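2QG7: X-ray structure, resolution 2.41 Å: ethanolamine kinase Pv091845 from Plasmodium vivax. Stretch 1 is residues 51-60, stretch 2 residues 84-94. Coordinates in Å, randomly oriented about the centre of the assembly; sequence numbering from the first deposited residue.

Stretch 1 (51-60) PITESNLRIL
Stretch 2 (84-94) EKTLYIYCKYV

Residues 84-94 form a regular α-helix that continues beyond Val94; residues 51-60 pack against it as an irregular segment, extended at Ile52 and Thr53 (phi/psi -78/138 and -102/159), helical in phi/psi at 54-56, and extended again from Arg58. From Glu54 to Leu57 the segment runs in the same direction as the helix, Glu54 CA lying 5.0 Å from Thr86 CA and Leu57 CA 7.1 Å from Tyr90 CA; together the two stretches bury 499 Å². The turn is held by Thr53 N donating to Asn56 OD1 (2.9 Å) and by weak bonds from Leu57 N to the O atoms of Thr53 and Glu54 (3.4 Å each).

Apolar packing centres on buried Leu57 (m, chi2 t), which points toward the helix. Its CB meets Ile89 CG2 at 4.1 Å and Tyr93 CE2 at 3.8 Å, its CD1 reaches Tyr90 CB at 3.8 Å and Thr86 CG2 at 3.7 Å, and its CD2 lies at the edge of the Tyr90 ring (chi1 t, chi2 78°). The branched Leu57 side chain thus touches Thr86, Ile89, Tyr90 and Tyr93. Ile59 (m, t) adds CD1 against Tyr93 CE1 at 3.5 Å.

Buried Thr86 (m) points toward the segment where the backbones come close; its CG2 makes van der Waals contacts with two backbone oxygens, Ile52 O at 3.5 Å and Thr53 O at 3.3 Å.

The one hydrogen bond across the interface runs from Tyr93 OH to Leu57 O, a short 2.5 Å; Tyr93 (m, chi2 -27°) is long enough to carry its hydroxyl from the helix to that carbonyl, which lies near the ring plane.

The salt bridge joins partly exposed Glu54 to exposed Lys85: extended Glu54 (t, t, chi3 159°) places OE1 3.5 Å from NZ of all-t Lys85, while Glu54 CG packs 3.8 Å from Ile89 CD1 (Ile89 m, t). Arg58 NH1 approaches Glu54 OE1 at 3.7 Å, a long contact of charges alone.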

# COMPACT_ATOMS: atom_id res chain seq x y z
N PRO D 51 -10.76 -18.19 -21.77
CA PRO D 51 -12.02 -18.54 -21.10
C PRO D 51 -12.78 -19.67 -21.78
O PRO D 51 -12.47 -20.03 -22.93
CB PRO D 51 -12.81 -17.24 -21.17
CG PRO D 51 -12.37 -16.59 -22.48
CD PRO D 51 -10.94 -17.09 -22.74
N ILE D 52 -13.74 -20.25 -21.05
CA ILE D 52 -14.73 -21.17 -21.61
C ILE D 52 -15.80 -20.32 -22.33
O ILE D 52 -16.25 -19.28 -21.81
CB ILE D 52 -15.38 -22.07 -20.51
CG1 ILE D 52 -14.33 -22.92 -19.80
CG2 ILE D 52 -16.47 -22.96 -21.09
CD1 ILE D 52 -14.68 -23.32 -18.41
N THR D 53 -16.20 -20.80 -23.51
CA THR D 53 -17.14 -20.09 -24.37
C THR D 53 -18.53 -20.67 -24.28
O THR D 53 -18.68 -21.80 -23.85
CB THR D 53 -16.63 -20.17 -25.82
OG1 THR D 53 -15.35 -19.51 -25.85
CG2 THR D 53 -17.59 -19.44 -26.80
N GLU D 54 -19.54 -19.89 -24.66
CA GLU D 54 -20.90 -20.36 -24.80
C GLU D 54 -21.04 -21.48 -25.85
O GLU D 54 -21.86 -22.41 -25.68
CB GLU D 54 -21.81 -19.19 -25.17
CG GLU D 54 -23.30 -19.54 -25.15
CD GLU D 54 -24.20 -18.42 -25.68
OE1 GLU D 54 -25.34 -18.76 -26.08
OE2 GLU D 54 -23.78 -17.23 -25.68
N SER D 55 -20.23 -21.40 -26.92
CA SER D 55 -20.19 -22.44 -27.95
C SER D 55 -19.40 -23.68 -27.50
O SER D 55 -19.65 -24.77 -28.01
CB SER D 55 -19.59 -21.88 -29.25
OG SER D 55 -20.49 -20.97 -29.89
N ASN D 56 -18.45 -23.51 -26.56
CA ASN D 56 -17.83 -24.66 -25.92
C ASN D 56 -18.89 -25.54 -25.26
O ASN D 56 -18.83 -26.78 -25.36
CB ASN D 56 -16.79 -24.27 -24.87
CG ASN D 56 -15.54 -23.61 -25.46
OD1 ASN D 56 -14.78 -22.96 -24.73
ND2 ASN D 56 -15.31 -23.78 -26.77
N LEU D 57 -19.86 -24.90 -24.60
CA LEU D 57 -20.85 -25.60 -23.77
C LEU D 57 -22.19 -25.89 -24.47
O LEU D 57 -23.17 -26.27 -23.83
CB LEU D 57 -21.10 -24.82 -22.45
CG LEU D 57 -19.92 -24.48 -21.52
CD1 LEU D 57 -20.37 -23.62 -20.36
CD2 LEU D 57 -19.17 -25.74 -21.03
N ARG D 58 -22.21 -25.74 -25.78
CA ARG D 58 -23.44 -25.86 -26.55
C ARG D 58 -23.84 -27.33 -26.71
O ARG D 58 -23.02 -28.18 -27.04
CB ARG D 58 -23.27 -25.17 -27.91
CG ARG D 58 -24.55 -24.61 -28.46
CD ARG D 58 -24.32 -23.36 -29.30
NE ARG D 58 -25.47 -22.46 -29.20
CZ ARG D 58 -25.41 -21.13 -29.30
NH1 ARG D 58 -26.53 -20.42 -29.17
NH2 ARG D 58 -24.24 -20.51 -29.54
N ILE D 59 -25.11 -27.61 -26.44
CA ILE D 59 -25.67 -28.94 -26.67
C ILE D 59 -26.66 -28.86 -27.86
O ILE D 59 -27.69 -28.16 -27.80
CB ILE D 59 -26.33 -29.52 -25.39
CG1 ILE D 59 -25.29 -29.75 -24.32
CG2 ILE D 59 -27.06 -30.85 -25.68
CD1 ILE D 59 -25.86 -30.07 -22.97
N LEU D 60 -26.35 -29.59 -28.93
CA LEU D 60 -27.12 -29.54 -30.18
C LEU D 60 -28.32 -30.48 -30.15
O LEU D 60 -28.40 -31.38 -29.30
CB LEU D 60 -26.23 -29.78 -31.41
CG LEU D 60 -24.91 -28.98 -31.37
CD1 LEU D 60 -23.87 -29.54 -32.33
CD2 LEU D 60 -25.14 -27.52 -31.62
N GLU D 84 -21.06 -14.00 -17.92
CA GLU D 84 -22.00 -14.46 -16.89
C GLU D 84 -22.98 -15.52 -17.40
O GLU D 84 -23.42 -16.36 -16.64
CB GLU D 84 -22.77 -13.27 -16.34
CG GLU D 84 -23.28 -13.44 -14.91
CD GLU D 84 -23.61 -12.09 -14.23
OE1 GLU D 84 -24.77 -11.93 -13.72
OE2 GLU D 84 -22.72 -11.19 -14.20
N LYS D 85 -23.31 -15.46 -18.69
CA LYS D 85 -24.29 -16.37 -19.29
C LYS D 85 -23.69 -17.77 -19.53
O LYS D 85 -24.39 -18.80 -19.40
CB LYS D 85 -24.79 -15.78 -20.62
CG LYS D 85 -25.83 -16.65 -21.32
CD LYS D 85 -26.17 -16.10 -22.68
CE LYS D 85 -27.04 -17.15 -23.43
NZ LYS D 85 -27.64 -16.49 -24.70
N THR D 86 -22.41 -17.79 -19.91
CA THR D 86 -21.65 -19.02 -20.06
C THR D 86 -21.49 -19.74 -18.69
O THR D 86 -21.60 -20.96 -18.61
CB THR D 86 -20.28 -18.78 -20.76
OG1 THR D 86 -20.48 -18.00 -21.94
CG2 THR D 86 -19.64 -20.11 -21.17
N LEU D 87 -21.25 -18.95 -17.64
CA LEU D 87 -21.17 -19.44 -16.25
C LEU D 87 -22.43 -20.19 -15.83
O LEU D 87 -22.36 -21.36 -15.42
CB LEU D 87 -20.91 -18.27 -15.30
CG LEU D 87 -21.05 -18.53 -13.81
CD1 LEU D 87 -19.93 -19.47 -13.31
CD2 LEU D 87 -21.02 -17.22 -13.07
N TYR D 88 -23.57 -19.51 -15.99
CA TYR D 88 -24.89 -20.03 -15.67
C TYR D 88 -25.25 -21.28 -16.45
O TYR D 88 -25.97 -22.14 -15.93
CB TYR D 88 -25.97 -18.95 -15.86
CG TYR D 88 -25.82 -17.72 -15.01
CD1 TYR D 88 -26.39 -16.51 -15.39
CD2 TYR D 88 -25.12 -17.75 -13.80
CE1 TYR D 88 -26.27 -15.35 -14.58
CE2 TYR D 88 -24.97 -16.60 -12.99
CZ TYR D 88 -25.55 -15.42 -13.39
OH TYR D 88 -25.40 -14.30 -12.60
N ILE D 89 -24.80 -21.37 -17.70
CA ILE D 89 -25.00 -22.59 -18.50
C ILE D 89 -24.17 -23.74 -17.89
O ILE D 89 -24.66 -24.88 -17.76
CB ILE D 89 -24.60 -22.38 -19.99
CG1 ILE D 89 -25.52 -21.35 -20.66
CG2 ILE D 89 -24.61 -23.70 -20.76
CD1 ILE D 89 -24.92 -20.71 -21.92
N TYR D 90 -22.92 -23.44 -17.51
CA TYR D 90 -22.06 -24.40 -16.83
C TYR D 90 -22.72 -24.87 -15.53
O TYR D 90 -22.69 -26.05 -15.19
CB TYR D 90 -20.64 -23.82 -16.56
CG TYR D 90 -19.62 -24.92 -16.20
CD1 TYR D 90 -19.04 -25.72 -17.19
CD2 TYR D 90 -19.26 -25.16 -14.86
CE1 TYR D 90 -18.13 -26.73 -16.88
CE2 TYR D 90 -18.34 -26.16 -14.54
CZ TYR D 90 -17.78 -26.94 -15.55
OH TYR D 90 -16.88 -27.94 -15.23
N CYS D 91 -23.34 -23.91 -14.85
CA CYS D 91 -24.10 -24.16 -13.63
C CYS D 91 -25.34 -25.01 -13.80
O CYS D 91 -25.67 -25.79 -12.91
CB CYS D 91 -24.46 -22.84 -12.96
SG CYS D 91 -23.02 -22.12 -12.18
N LYS D 92 -26.02 -24.87 -14.94
CA LYS D 92 -27.16 -25.72 -15.28
C LYS D 92 -26.73 -27.17 -15.40
O LYS D 92 -27.51 -28.06 -15.08
CB LYS D 92 -27.77 -25.31 -16.61
CG LYS D 92 -28.77 -24.18 -16.55
CD LYS D 92 -29.14 -23.72 -17.96
CE LYS D 92 -30.18 -24.65 -18.59
NZ LYS D 92 -30.65 -24.09 -19.90
N TYR D 93 -25.53 -27.40 -15.93
CA TYR D 93 -24.99 -28.75 -16.12
C TYR D 93 -24.49 -29.36 -14.81
O TYR D 93 -24.55 -30.58 -14.63
CB TYR D 93 -23.85 -28.76 -17.15
CG TYR D 93 -24.19 -28.23 -18.52
CD1 TYR D 93 -25.51 -28.30 -19.01
CD2 TYR D 93 -23.20 -27.70 -19.34
CE1 TYR D 93 -25.83 -27.81 -20.28
CE2 TYR D 93 -23.50 -27.20 -20.61
CZ TYR D 93 -24.82 -27.26 -21.07
OH TYR D 93 -25.12 -26.79 -22.33
N VAL D 94 -23.96 -28.50 -13.93
CA VAL D 94 -23.59 -28.90 -12.58
C VAL D 94 -24.82 -29.47 -11.90
O VAL D 94 -24.77 -30.58 -11.36
CB VAL D 94 -22.93 -27.74 -11.75
CG1 VAL D 94 -22.79 -28.12 -10.29
CG2 VAL D 94 -21.54 -27.38 -12.33